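Local coordinates for protein dTor_3x33L (Synthetic construct, PDB 4YY2) that is a computationally designed left-handed alpha/alpha toroid of three helical repeats, probably made to test closed tandem-repeat architectures, at residues E14-A17 with E18-T22; L32-R36 with K37-P41. All blocks are in the same frame, centred on the assembly; numbering follows the deposited sequence.

Interaction 1 (E14-A17 with E18-T22); sequences ELIA and EASGT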
loop_
_atom_site.group_PDB
_atom_site.type_symbol
_atom_site.label_atom_id
_atom_site.label_comp_id
_atom_site.label_asym_id
_atom_site.label_seq_id
_atom_site.Cartn_x
_atom_site.Cartn_y
_atom_site.Cartn_z
ATOM N N GLU A 14 2.927 -6.957 1.962
ATOM C CA GLU A 14 2.499 -7.773 3.093
ATOM C C GLU A 14 1.456 -7.082 3.922
ATOM O O GLU A 14 0.447 -7.686 4.345
ATOM C CB GLU A 14 3.679 -8.218 3.963
ATOM C CG GLU A 14 4.562 -9.261 3.250
ATOM C CD GLU A 14 5.695 -9.804 4.128
ATOM O OE1 GLU A 14 5.850 -9.344 5.274
ATOM O OE2 GLU A 14 6.428 -10.682 3.660
ATOM N N LEU A 15 1.654 -5.785 4.124
ATOM C CA LEU A 15 0.699 -4.985 4.859
ATOM C C LEU A 15 -0.632 -4.926 4.114
ATOM O O LEU A 15 -1.696 -4.916 4.739
ATOM C CB LEU A 15 1.248 -3.553 5.153
ATOM C CG LEU A 15 2.428 -3.521 6.112
ATOM C CD1 LEU A 15 3.060 -2.175 6.213
ATOM C CD2 LEU A 15 2.079 -4.064 7.497
ATOM N N ILE A 16 -0.565 -4.771 2.789
ATOM C CA ILE A 16 -1.780 -4.747 1.929
ATOM C C ILE A 16 -2.522 -6.087 1.972
ATOM O O ILE A 16 -3.767 -6.100 2.143
ATOM C CB ILE A 16 -1.446 -4.324 0.497
ATOM C CG1 ILE A 16 -0.958 -2.853 0.489
ATOM C CG2 ILE A 16 -2.634 -4.557 -0.412
ATOM C CD1 ILE A 16 -0.275 -2.440 -0.801
ATOM N N ALA A 17 -1.776 -7.201 1.923
ATOM C CA ALA A 17 -2.409 -8.486 2.155
ATOM C C ALA A 17 -3.177 -8.597 3.460
ATOM O O ALA A 17 -4.351 -9.097 3.511
ATOM C CB ALA A 17 -1.385 -9.600 2.062
ATOM N N GLU A 18 -2.539 -8.178 4.559
ATOM C CA GLU A 18 -3.252 -8.179 5.852
ATOM C C GLU A 18 -4.517 -7.337 5.817
ATOM O O GLU A 18 -5.607 -7.756 6.349
ATOM C CB GLU A 18 -2.352 -7.737 6.967
ATOM C CG GLU A 18 -2.867 -8.122 8.339
ATOM C CD GLU A 18 -1.799 -8.160 9.428
ATOM O OE1 GLU A 18 -0.731 -7.524 9.254
ATOM O OE2 GLU A 18 -2.039 -8.853 10.472
ATOM N N ALA A 19 -4.439 -6.174 5.174
ATOM C CA ALA A 19 -5.597 -5.238 5.152
ATOM C C ALA A 19 -6.719 -5.813 4.265
ATOM O O ALA A 19 -7.883 -5.485 4.477
ATOM C CB ALA A 19 -5.206 -3.842 4.632
ATOM N N SER A 20 -6.354 -6.650 3.285
ATOM C CA SER A 20 -7.203 -7.240 2.263
ATOM C C SER A 20 -7.785 -8.581 2.641
ATOM O O SER A 20 -8.633 -9.047 1.934
ATOM C CB SER A 20 -6.382 -7.530 0.964
ATOM O OG SER A 20 -5.875 -6.325 0.376
ATOM N N GLY A 21 -7.279 -9.192 3.682
ATOM C CA GLY A 21 -7.637 -10.539 4.052
ATOM C C GLY A 21 -7.268 -11.604 3.000
ATOM O O GLY A 21 -7.942 -12.633 2.837
ATOM N N THR A 22 -6.111 -11.385 2.343
ATOM C CA THR A 22 -5.621 -12.241 1.305
ATOM C C THR A 22 -4.180 -12.591 1.685
ATOM O O THR A 22 -3.608 -12.038 2.612
ATOM C CB THR A 22 -5.692 -11.464 -0.051
ATOM O OG1 THR A 22 -4.997 -10.239 0.073
ATOM C CG2 THR A 22 -7.156 -11.238 -0.429
#
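Ser20 folds its hydroxyl back over the peptide of Ile16, one helical turn earlier, where OG donates to Ile16 O at 2.8 Å from above the carbonyl plane. The torsion that sets OG opposite the carbonyl carbon and beside its own backbone N (chi1 -63°) brings the hydroxyl to this oxygen. Ser20 N reaches Ile16 O as well, at 2.9 Å and nearly in line with the C=O bond, and one residue thus grips the carbonyl twice. The CG2 branch of Ile16 rests 3.8 Å from Ser20 OG. Beyond Ser20 the helix stops in a Schellman motif: Gly21 takes positive phi, and Thr22 N turns back to Ala17 O in a straight bond of 3.1 Å (168° at the hydrogen). The methyl CB of Ala17 lies against the turn, 3.3 Å from Thr22 O and 4.2 Å from Thr22 OG1. Upstream, Glu18 N and Ala19 N keep the regular helical bonds to Glu14 O and Leu15 O. Around this end of helix 8-20, Ile16 packs on Leu45, Leu48 and Ile49 of helix 41-53, Leu15 meets Leu79 and Ile82 of helix 74-86 and Phe97 of helix 90-101, and Ala17 and Thr22 share Val27 of helix 24-36.

Interaction 2 (L32-R36 with K37-P41); sequences LKELR and KGKSP
Two lysines from the turn, Lys37 and Lys39, converge on the single carboxylate of Glu34. Lys39 NZ makes the shorter contact, 2.7 Å from Glu34 OE1, meeting the oxygen from above the carboxylate plane. Lys37 NZ approaches Glu34 OE2 on its syn side at 3.3 Å, 27° out of that plane, and adds a weak bond to OE1. Both lysine chains run extended alongside the glutamate and point the same way, whereas Glu34 itself is bent at chi2 (-61°), which turns its carboxylate toward both ammonium groups. Were Glu34 replaced by an alanine, the Lys37 ammonium would probably lose the carboxylate it pairs with here, and Lys39 would be left with Glu47 as its remaining acidic partner. The backbone beneath is a Schellman motif ending helix 24-36. Gly38 adopts positive phi (100°), where any side chain would crowd the carbonyl oxygen of the preceding residue, and its N bonds to Leu35 O at 2.9 Å from above the carbonyl plane; Lys37 N has weak bonds to Lys33 O and Glu34 O. On another side of the turn, Leu35 extends CD2 to within 3.2 Å of Lys39 O, and the same methyl lies 3.9 Å from Pro41 CD. The next helix, 41-53, starts at once: Ser40 is its N-cap, with OG hydrogen-bonded to Glu43 N. Lys39 NZ also forms a salt bridge with Glu47, and Val44 touches Glu34, Leu35 and Lys39.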
loop_
_atom_site.group_PDB
_atom_site.type_symbol
_atom_site.label_atom_id
_atom_site.label_comp_id
_atom_site.label_asym_id
_atom_site.label_seq_id
_atom_site.Cartn_x
_atom_site.Cartn_y
_atom_site.Cartn_z
ATOM N N LEU A 32 2.606 -8.081 -9.601
ATOM C CA LEU A 32 3.442 -8.449 -10.766
ATOM C C LEU A 32 2.684 -8.443 -12.064
ATOM O O LEU A 32 3.169 -7.913 -13.078
ATOM C CB LEU A 32 4.140 -9.759 -10.539
ATOM C CG LEU A 32 5.142 -9.760 -9.401
ATOM C CD1 LEU A 32 5.662 -11.174 -9.267
ATOM C CD2 LEU A 32 6.323 -8.793 -9.608
ATOM N N LYS A 33 1.472 -8.987 -12.059
ATOM C CA LYS A 33 0.658 -9.032 -13.285
ATOM C C LYS A 33 0.283 -7.634 -13.787
ATOM O O LYS A 33 0.257 -7.345 -15.004
ATOM C CB LYS A 33 -0.621 -9.848 -12.996
ATOM C CG LYS A 33 -1.648 -9.880 -14.093
ATOM C CD LYS A 33 -3.016 -9.923 -13.414
ATOM C CE LYS A 33 -3.369 -11.305 -12.902
ATOM N NZ LYS A 33 -4.544 -11.873 -13.653
ATOM N N GLU A 34 -0.051 -6.754 -12.882
ATOM C CA GLU A 34 -0.392 -5.369 -13.260
ATOM C C GLU A 34 0.799 -4.570 -13.805
ATOM O O GLU A 34 0.655 -3.805 -14.747
ATOM C CB GLU A 34 -1.046 -4.615 -12.078
ATOM C CG GLU A 34 -2.379 -5.161 -11.646
ATOM C CD GLU A 34 -3.474 -5.140 -12.707
ATOM O OE1 GLU A 34 -3.555 -4.177 -13.519
ATOM O OE2 GLU A 34 -4.262 -6.125 -12.724
ATOM N N LEU A 35 1.978 -4.801 -13.224
ATOM C CA LEU A 35 3.200 -4.233 -13.742
ATOM C C LEU A 35 3.456 -4.681 -15.176
ATOM O O LEU A 35 3.921 -3.891 -16.023
ATOM C CB LEU A 35 4.385 -4.625 -12.864
ATOM C CG LEU A 35 4.372 -3.957 -11.469
ATOM C CD1 LEU A 35 5.548 -4.487 -10.662
ATOM C CD2 LEU A 35 4.445 -2.446 -11.571
ATOM N N ARG A 36 3.166 -5.946 -15.454
ATOM C CA ARG A 36 3.363 -6.504 -16.806
ATOM C C ARG A 36 2.442 -5.837 -17.855
ATOM O O ARG A 36 2.743 -5.863 -19.063
ATOM C CB ARG A 36 3.185 -8.014 -16.813
ATOM C CG ARG A 36 4.341 -8.764 -16.224
ATOM C CD ARG A 36 4.309 -10.247 -16.587
ATOM N NE ARG A 36 3.162 -10.967 -16.042
ATOM C CZ ARG A 36 3.096 -11.505 -14.829
ATOM N NH1 ARG A 36 4.084 -11.385 -13.970
ATOM N NH2 ARG A 36 1.996 -12.144 -14.464
ATOM N N LYS A 37 1.342 -5.258 -17.396
ATOM C CA LYS A 37 0.458 -4.411 -18.238
ATOM C C LYS A 37 0.978 -3.008 -18.502
ATOM O O LYS A 37 0.336 -2.233 -19.207
ATOM C CB LYS A 37 -0.926 -4.253 -17.622
ATOM C CG LYS A 37 -1.704 -5.507 -17.495
ATOM C CD LYS A 37 -3.015 -5.158 -16.823
ATOM C CE LYS A 37 -3.771 -6.405 -16.490
ATOM N NZ LYS A 37 -5.039 -6.021 -15.880
ATOM N N GLY A 38 2.089 -2.657 -17.881
ATOM C CA GLY A 38 2.758 -1.371 -18.104
ATOM C C GLY A 38 2.499 -0.313 -17.045
ATOM O O GLY A 38 2.956 0.826 -17.173
ATOM N N LYS A 39 1.791 -0.677 -15.975
ATOM C CA LYS A 39 1.637 0.239 -14.790
ATOM C C LYS A 39 2.931 0.393 -13.931
ATOM O O LYS A 39 3.814 -0.438 -13.991
ATOM C CB LYS A 39 0.477 -0.234 -13.926
ATOM C CG LYS A 39 -0.888 -0.089 -14.574
ATOM C CD LYS A 39 -1.974 -0.659 -13.723
ATOM C CE LYS A 39 -3.244 -0.828 -14.500
ATOM N NZ LYS A 39 -4.191 -1.563 -13.616
ATOM N N SER A 40 3.025 1.462 -13.164
ATOM C CA SER A 40 4.147 1.767 -12.280
ATOM C C SER A 40 3.865 1.121 -10.944
ATOM O O SER A 40 2.717 1.026 -10.544
ATOM C CB SER A 40 4.379 3.330 -12.026
ATOM O OG SER A 40 3.444 3.967 -11.070
ATOM N N PRO A 41 4.920 0.794 -10.181
ATOM C CA PRO A 41 4.657 0.224 -8.851
ATOM C C PRO A 41 3.828 1.105 -7.931
ATOM O O PRO A 41 2.943 0.594 -7.230
ATOM C CB PRO A 41 6.048 0.082 -8.258
ATOM C CG PRO A 41 6.925 -0.086 -9.440
ATOM C CD PRO A 41 6.363 0.771 -10.508
#

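Overall arrangement
Interaction 1 precedes interaction 2 along the chain, and each marks the end of a helix: Glu14-Thr22 closes helix 8-20 and leads into helix 24-36, whose own end at Leu32-Pro41 runs on into helix 41-53. Their centres are 19 Å apart and their nearest atoms about 8 Å, without touching. The centre of interaction 1 lies about 9 Å from the centre of the chain and that of interaction 2 about 15 Å; the first is partly buried, the second a surface contact. Helix 41-53 neighbours both. Successive helix ends joined by short connections are consistent with the helix-turn-helix build of a closed alpha/alpha toroid.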